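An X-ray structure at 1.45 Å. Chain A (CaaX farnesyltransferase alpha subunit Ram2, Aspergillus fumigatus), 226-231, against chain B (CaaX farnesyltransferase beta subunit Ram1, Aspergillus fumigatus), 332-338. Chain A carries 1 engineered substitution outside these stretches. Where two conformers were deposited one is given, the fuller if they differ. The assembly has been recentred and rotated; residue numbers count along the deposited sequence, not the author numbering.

Chain A, residues 226-231: PSSEKG
Chain B 332-338: VPRYMNI

Ser227(A), Asn337(B) and Lys230(A) cover the most surface in this contact, which buries 279 Å² in all. The register is set by Ser227(A) and Asn337(B), whose CA atoms lie 4.7 Å apart.

Chain B 332-335 ends a helix. Met336(B) is the first residue to leave it, at phi/psi -122/147, and Asn337(B) follows at -79/102. Carbonyls at this helix end accept bonds from chain A.

Ser227(A) begins a short 3-10 segment at -62/-30. Its CA-to-CB bond points toward chain B. With chi1 p (63°), its OG donates a hydrogen bond to Pro333(B) O at 2.7 Å. A water accepts from Ser227(A) N (3.0 Å) and donates to Arg334(B) O (2.8 Å).

The turn is held by Glu229(A) N to Pro226(A) O (2.9 Å) and Lys230(A) N to Ser227(A) O (3.1 Å). Lys230(A), at -64/132, also points its CB toward chain B. Its side chain is t, t, m, t, and NZ donates to Tyr335(B) O at 2.8 Å.

The CA-to-CB bond of Asn337(B) points sideways to chain A; chi1 is t (-175°) and chi2 is -7°. Its CB packs 3.3 Å from Ser227(A) O. Its ND2 reaches chain A through two waters: one bonds Ser228(A) O (3.1 Å), the other Lys230(A) O (2.7 Å).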

# COMPACT_ATOMS: atom_id res chain seq x y z
N PRO A 226 -19.02 17.23 1.53
CA PRO A 226 -18.81 16.78 0.14
C PRO A 226 -17.31 16.57 -0.02
O PRO A 226 -16.51 17.31 0.60
CB PRO A 226 -19.19 18.01 -0.69
CG PRO A 226 -20.02 18.83 0.20
CD PRO A 226 -19.59 18.58 1.60
N SER A 227 -16.89 15.60 -0.82
CA SER A 227 -15.47 15.32 -0.89
C SER A 227 -14.61 16.51 -1.43
O SER A 227 -13.46 16.63 -1.02
CB SER A 227 -15.23 13.97 -1.62
OG SER A 227 -15.69 14.12 -2.91
N SER A 228 -15.14 17.38 -2.29
CA SER A 228 -14.36 18.56 -2.71
C SER A 228 -14.03 19.49 -1.55
O SER A 228 -13.10 20.29 -1.65
CB SER A 228 -15.11 19.35 -3.80
OG SER A 228 -16.33 19.87 -3.28
N GLU A 229 -14.76 19.39 -0.45
CA GLU A 229 -14.51 20.28 0.68
C GLU A 229 -13.75 19.56 1.81
O GLU A 229 -13.62 20.08 2.91
CB GLU A 229 -15.81 20.85 1.21
CG GLU A 229 -16.72 21.43 0.11
CD GLU A 229 -16.01 22.46 -0.77
OE1 GLU A 229 -15.37 23.36 -0.20
OE2 GLU A 229 -16.10 22.37 -2.03
N LYS A 230 -13.21 18.37 1.51
CA LYS A 230 -12.51 17.61 2.55
C LYS A 230 -11.28 18.42 2.97
O LYS A 230 -10.51 18.89 2.11
CB LYS A 230 -12.12 16.20 2.02
CG LYS A 230 -11.68 15.31 3.17
CD LYS A 230 -11.22 13.91 2.72
CE LYS A 230 -12.28 13.11 2.04
NZ LYS A 230 -11.74 11.71 1.73
N GLY A 231 -11.08 18.58 4.27
CA GLY A 231 -9.98 19.35 4.81
C GLY A 231 -10.41 20.70 5.37
O GLY A 231 -9.69 21.25 6.21
N VAL B 332 -16.05 6.04 -5.46
CA VAL B 332 -14.75 6.71 -5.31
C VAL B 332 -14.92 8.24 -5.20
O VAL B 332 -14.38 8.85 -4.30
CB VAL B 332 -13.77 6.31 -6.42
CG1 VAL B 332 -12.45 7.12 -6.29
CG2 VAL B 332 -13.49 4.82 -6.30
N PRO B 333 -15.78 8.90 -6.04
CA PRO B 333 -15.92 10.36 -5.89
C PRO B 333 -16.70 10.75 -4.65
O PRO B 333 -16.53 11.87 -4.16
CB PRO B 333 -16.67 10.79 -7.14
CG PRO B 333 -16.53 9.65 -8.14
CD PRO B 333 -16.43 8.41 -7.27
N ARG B 334 -17.53 9.84 -4.13
CA ARG B 334 -18.28 10.19 -2.95
C ARG B 334 -17.34 10.24 -1.75
O ARG B 334 -17.48 11.14 -0.89
CB ARG B 334 -19.35 9.16 -2.70
CG ARG B 334 -20.09 9.44 -1.37
CD ARG B 334 -21.38 8.66 -1.21
NE ARG B 334 -21.96 8.96 0.11
CZ ARG B 334 -23.03 8.35 0.62
NH1 ARG B 334 -23.63 7.40 -0.10
NH2 ARG B 334 -23.49 8.66 1.84
N TYR B 335 -16.40 9.28 -1.64
CA TYR B 335 -15.61 9.15 -0.40
C TYR B 335 -14.19 9.71 -0.53
O TYR B 335 -13.53 9.89 0.50
CB TYR B 335 -15.60 7.66 0.06
CG TYR B 335 -16.98 7.24 0.50
CD1 TYR B 335 -17.52 7.65 1.72
CD2 TYR B 335 -17.79 6.47 -0.36
CE1 TYR B 335 -18.83 7.31 2.07
CE2 TYR B 335 -19.09 6.09 -0.01
CZ TYR B 335 -19.59 6.52 1.20
OH TYR B 335 -20.87 6.17 1.57
N MET B 336 -13.71 9.96 -1.74
CA MET B 336 -12.41 10.57 -1.92
C MET B 336 -12.54 11.84 -2.71
O MET B 336 -13.40 11.95 -3.61
CB MET B 336 -11.49 9.61 -2.74
CG MET B 336 -11.25 8.29 -1.99
SD MET B 336 -10.18 8.63 -0.51
CE MET B 336 -10.38 7.07 0.34
N ASN B 337 -11.68 12.80 -2.40
CA ASN B 337 -11.54 14.01 -3.21
C ASN B 337 -10.69 13.62 -4.43
O ASN B 337 -9.47 13.49 -4.32
CB ASN B 337 -10.87 15.13 -2.40
CG ASN B 337 -10.82 16.42 -3.18
OD1 ASN B 337 -11.17 16.43 -4.34
ND2 ASN B 337 -10.40 17.51 -2.56
N ILE B 338 -11.30 13.41 -5.59
CA ILE B 338 -10.56 13.00 -6.77
C ILE B 338 -9.64 14.13 -7.26
O ILE B 338 -8.58 13.86 -7.83
CB ILE B 338 -11.50 12.39 -7.87
CG1 ILE B 338 -12.07 11.07 -7.33
CG2 ILE B 338 -10.73 12.12 -9.14
CD1 ILE B 338 -13.13 10.42 -8.18
O HOH W 1 -18.88 13.50 -1.49
O HOH W 2 -10.56 20.22 -3.50
O HOH W 3 -8.84 17.76 0.28